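DUTPase (Staphylococcus phage 11, PDB 4GV8) catalyses the hydrolysis of dUTP to dUMP and pyrophosphate as a homotrimeric, jelly-roll dUTPase, and probably has a second, moonlighting role. Local coordinates at residues K70-G78 / G89-I97. Sequence-based numbering, arbitrary orientation.
Sequences KTHLVIETG and GINIKNDAI. With MG (magnesium ion), chain H; DUP (2'-deoxyuridine 5'-alpha,beta-imido-triphosphate), chain J.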
loop_
_atom_site.group_PDB
_atom_site.type_symbol
_atom_site.label_atom_id
_atom_site.label_comp_id
_atom_site.label_asym_id
_atom_site.label_seq_id
_atom_site.Cartn_x
_atom_site.Cartn_y
_atom_site.Cartn_z
ATOM N N LYS B 70 -0.698 -10.442 -10.971
ATOM C CA LYS B 70 -1.346 -11.306 -11.928
ATOM C C LYS B 70 -2.858 -11.278 -11.798
ATOM O O LYS B 70 -3.542 -11.829 -12.631
ATOM C CB LYS B 70 -0.848 -12.753 -11.742
ATOM C CG LYS B 70 0.583 -13.069 -12.194
ATOM C CD LYS B 70 0.944 -14.532 -11.762
ATOM C CE LYS B 70 2.287 -15.066 -12.286
ATOM N N THR B 71 -3.399 -10.658 -10.766
ATOM C CA THR B 71 -4.836 -10.662 -10.590
ATOM C C THR B 71 -5.327 -9.252 -10.258
ATOM O O THR B 71 -4.544 -8.313 -10.060
ATOM C CB THR B 71 -5.285 -11.682 -9.474
ATOM O OG1 THR B 71 -4.928 -11.148 -8.220
ATOM C CG2 THR B 71 -4.647 -13.130 -9.665
ATOM N N HIS B 72 -6.632 -9.114 -10.159
ATOM C CA HIS B 72 -7.235 -7.839 -9.720
ATOM C C HIS B 72 -7.441 -7.753 -8.264
ATOM O O HIS B 72 -8.102 -6.807 -7.789
ATOM C CB HIS B 72 -8.572 -7.677 -10.437
ATOM C CG HIS B 72 -8.400 -7.411 -11.888
ATOM N ND1 HIS B 72 -7.855 -6.255 -12.349
ATOM C CD2 HIS B 72 -8.653 -8.215 -13.004
ATOM C CE1 HIS B 72 -7.835 -6.294 -13.684
ATOM N NE2 HIS B 72 -8.312 -7.505 -14.088
ATOM N N LEU B 73 -6.930 -8.755 -7.543
ATOM C CA LEU B 73 -7.107 -8.841 -6.101
ATOM C C LEU B 73 -6.102 -7.948 -5.404
ATOM O O LEU B 73 -4.894 -8.215 -5.448
ATOM C CB LEU B 73 -6.964 -10.266 -5.650
ATOM C CG LEU B 73 -8.012 -11.267 -6.141
ATOM C CD1 LEU B 73 -7.577 -12.641 -5.642
ATOM C CD2 LEU B 73 -9.447 -10.921 -5.695
ATOM N N VAL B 74 -6.621 -6.867 -4.808
ATOM C CA VAL B 74 -5.838 -5.803 -4.164
ATOM C C VAL B 74 -6.057 -5.980 -2.661
ATOM O O VAL B 74 -7.175 -5.883 -2.150
ATOM C CB VAL B 74 -6.272 -4.359 -4.593
ATOM C CG1 VAL B 74 -5.446 -3.262 -3.887
ATOM C CG2 VAL B 74 -6.215 -4.160 -6.115
ATOM N N ILE B 75 -4.958 -6.215 -1.951
ATOM C CA ILE B 75 -4.930 -6.267 -0.535
ATOM C C ILE B 75 -4.356 -4.950 0.014
ATOM O O ILE B 75 -3.214 -4.571 -0.328
ATOM C CB ILE B 75 -4.092 -7.486 -0.003
ATOM C CG1 ILE B 75 -4.745 -8.819 -0.479
ATOM C CG2 ILE B 75 -3.861 -7.381 1.528
ATOM C CD1 ILE B 75 -3.872 -10.059 -0.334
ATOM N N GLU B 76 -5.133 -4.314 0.901
ATOM C CA GLU B 76 -4.665 -3.173 1.666
ATOM C C GLU B 76 -3.857 -3.730 2.827
ATOM O O GLU B 76 -4.370 -4.470 3.692
ATOM C CB GLU B 76 -5.820 -2.328 2.181
ATOM C CG GLU B 76 -5.315 -1.175 3.063
ATOM C CD GLU B 76 -4.654 -0.042 2.262
ATOM O OE1 GLU B 76 -4.281 0.968 2.875
ATOM O OE2 GLU B 76 -4.511 -0.134 1.018
ATOM N N THR B 77 -2.588 -3.396 2.839
ATOM C CA THR B 77 -1.670 -3.750 3.938
ATOM C C THR B 77 -2.252 -3.348 5.313
ATOM O O THR B 77 -2.655 -2.205 5.558
ATOM C CB THR B 77 -0.253 -3.144 3.665
ATOM O OG1 THR B 77 0.288 -3.740 2.456
ATOM C CG2 THR B 77 0.735 -3.356 4.808
ATOM N N GLY B 78 -2.337 -4.354 6.161
ATOM C CA GLY B 78 -2.834 -4.223 7.511
ATOM C C GLY B 78 -1.699 -4.054 8.466
ATOM O O GLY B 78 -0.691 -4.764 8.404
ATOM N N GLY B 89 -7.500 -10.626 9.745
ATOM C CA GLY B 89 -8.289 -10.495 8.528
ATOM C C GLY B 89 -7.510 -9.835 7.370
ATOM O O GLY B 89 -6.828 -8.798 7.549
ATOM N N ILE B 90 -7.617 -10.456 6.181
ATOM C CA ILE B 90 -7.050 -9.946 4.934
ATOM C C ILE B 90 -8.078 -9.036 4.181
ATOM O O ILE B 90 -9.117 -9.503 3.687
ATOM C CB ILE B 90 -6.600 -11.107 4.022
ATOM C CG1 ILE B 90 -5.422 -11.903 4.657
ATOM C CG2 ILE B 90 -6.174 -10.580 2.639
ATOM C CD1 ILE B 90 -5.109 -13.270 4.022
ATOM N N ASN B 91 -7.745 -7.749 4.133
ATOM C CA ASN B 91 -8.549 -6.653 3.615
ATOM C C ASN B 91 -8.375 -6.549 2.088
ATOM O O ASN B 91 -7.387 -5.980 1.616
ATOM C CB ASN B 91 -8.055 -5.376 4.317
ATOM C CG ASN B 91 -8.983 -4.171 4.169
ATOM O OD1 ASN B 91 -9.987 -4.192 3.444
ATOM N ND2 ASN B 91 -8.626 -3.084 4.874
ATOM N N ILE B 92 -9.358 -7.075 1.344
ATOM C CA ILE B 92 -9.286 -7.356 -0.117
ATOM C C ILE B 92 -10.411 -6.675 -0.889
ATOM O O ILE B 92 -11.458 -6.395 -0.324
ATOM C CB ILE B 92 -9.200 -8.876 -0.374
ATOM C CG1 ILE B 92 -8.386 -9.182 -1.622
ATOM C CG2 ILE B 92 -10.558 -9.597 -0.393
ATOM C CD1 ILE B 92 -7.917 -10.614 -1.616
ATOM N N LYS B 93 -10.113 -6.295 -2.142
ATOM C CA LYS B 93 -11.044 -5.802 -3.133
ATOM C C LYS B 93 -10.705 -6.504 -4.467
ATOM O O LYS B 93 -9.523 -6.688 -4.812
ATOM C CB LYS B 93 -10.899 -4.289 -3.329
ATOM C CG LYS B 93 -11.785 -3.763 -4.449
ATOM C CD LYS B 93 -11.822 -2.262 -4.488
ATOM C CE LYS B 93 -12.757 -1.769 -5.580
ATOM N NZ LYS B 93 -12.672 -0.318 -5.906
ATOM N N ASN B 94 -11.723 -6.891 -5.221
ATOM C CA ASN B 94 -11.529 -7.199 -6.631
ATOM C C ASN B 94 -11.685 -5.885 -7.360
ATOM O O ASN B 94 -12.824 -5.382 -7.482
ATOM C CB ASN B 94 -12.548 -8.246 -7.081
ATOM C CG ASN B 94 -12.380 -8.656 -8.534
ATOM O OD1 ASN B 94 -11.628 -8.020 -9.245
ATOM N ND2 ASN B 94 -13.182 -9.667 -9.002
ATOM N N ASP B 95 -10.557 -5.297 -7.800
ATOM C CA ASP B 95 -10.595 -3.991 -8.488
ATOM C C ASP B 95 -10.782 -4.065 -10.041
ATOM O O ASP B 95 -10.619 -3.046 -10.760
ATOM C CB ASP B 95 -9.385 -3.109 -8.140
ATOM C CG ASP B 95 -9.696 -1.667 -8.356
ATOM O OD1 ASP B 95 -10.903 -1.330 -8.223
ATOM O OD2 ASP B 95 -8.814 -0.872 -8.678
ATOM N N ALA B 96 -11.148 -5.247 -10.555
ATOM C CA ALA B 96 -11.600 -5.349 -11.963
ATOM C C ALA B 96 -12.881 -4.547 -12.131
ATOM O O ALA B 96 -13.669 -4.366 -11.173
ATOM C CB ALA B 96 -11.799 -6.797 -12.429
ATOM N N ILE B 97 -13.027 -3.977 -13.333
ATOM C CA ILE B 97 -14.200 -3.197 -13.711
ATOM C C ILE B 97 -15.327 -4.201 -14.011
ATOM O O ILE B 97 -15.084 -5.305 -14.524
ATOM C CB ILE B 97 -13.935 -2.258 -14.942
ATOM C CG1 ILE B 97 -13.026 -1.096 -14.566
ATOM C CG2 ILE B 97 -15.236 -1.665 -15.482
ATOM C CD1 ILE B 97 -13.477 -0.321 -13.352
HETATM MG MG MG H . -10.213 1.099 -9.130
HETATM O O4 DUP J . -5.711 -5.639 7.387
HETATM C C4 DUP J . -5.872 -5.728 8.734
HETATM C C5 DUP J . -5.667 -4.633 9.556
HETATM C C6 DUP J . -5.811 -4.756 10.896
HETATM N N3 DUP J . -6.143 -6.900 9.330
HETATM C C2 DUP J . -6.353 -6.990 10.664
HETATM O O2 DUP J . -6.725 -8.176 11.154
HETATM N N1 DUP J . -6.185 -5.920 11.467
HETATM C "C1'" DUP J . -6.357 -5.994 12.923
HETATM C "C2'" DUP J . -5.007 -5.995 13.648
HETATM C "C3'" DUP J . -4.889 -4.579 14.211
HETATM O "O3'" DUP J . -4.059 -4.547 15.370
HETATM O "O4'" DUP J . -7.079 -4.827 13.419
HETATM C "C4'" DUP J . -6.332 -4.129 14.440
HETATM C "C5'" DUP J . -6.532 -2.615 14.369
HETATM O "O5'" DUP J . -5.974 -2.018 13.171
HETATM P PA DUP J . -6.354 -0.521 12.792
HETATM O O1A DUP J . -5.850 0.302 13.943
HETATM O O2A DUP J . -5.708 -0.419 11.368
HETATM N N3A DUP J . -8.043 -0.392 12.621
HETATM P PB DUP J . -8.958 0.842 13.357
HETATM O O1B DUP J . -8.041 1.980 13.792
HETATM O O2B DUP J . -10.073 1.176 12.359
HETATM O O3B DUP J . -9.561 0.011 14.661
HETATM P PG DUP J . -9.182 0.223 16.234
HETATM O O2G DUP J . -10.157 1.268 16.698
HETATM O O1G DUP J . -7.711 0.657 16.307
HETATM O O3G DUP J . -9.307 -1.153 16.850
HETATM O O HOH W 1 -5.081 -6.913 4.999
HETATM O O HOH W 2 -5.930 -3.291 5.826
HETATM O O HOH W 3 -11.047 -0.324 -10.903
HETATM O O HOH W 4 -12.690 1.223 -8.837
HETATM O O HOH W 5 -10.741 2.848 -10.924
#
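Strands 73-75 and 89-94 pair as the two arms of an antiparallel beta hairpin in the jelly-roll of the dUTPase trimer, opening into the uracil pocket at one end and running down to a magnesium site on the subunit interface at the other. Val74 and Lys93 form the hydrogen-bonded pair: Val74 N reaches Lys93 O at 2.9 Å, almost straight, and Lys93 N returns the bond to Val74 O. Bonds from Asp95 N to His72 O and from Glu76 N to Asn91 O flank this pair. Leu73 and Ile75 pack on Ile90 and Ile92 through aliphatic carbons. Ile92 CD1 lies against Ile75 CG1 at 3.8 Å and also meets Leu73 CB, while Ile75 CD1 touches Ile90 CG2; Leu134 of strand 133-141 covers Ile75, Ile90 and Ile92. The other face turns to the trimer interface. Here Val74 CG2 lies alongside Asp95 CB. Asp95, like its copies in both other subunits, binds the magnesium through its carboxylate, and its OD2 is also held by Lys93 NZ of the third subunit; Lys93 NZ bridges to its own Asp95 and to that of the second subunit. Beyond the bond from Glu76 N the strands part, and water 1 links them, accepting from Asn91 N and donating to Glu76 O and to O4 of the uracil. Gly89 then reads the base edge with its backbone, its N giving to O2 and its O taking from N3 at 2.7 Å. At the far end Asn94 CG stands anti to the backbone N (chi1 -178°), which lets OD1 accept from Ala96 N in an Asx turn while ND2 bonds to Gly124 O, and Ala96 CB sits over one face of the His72 ring, 3.6 Å from its centroid.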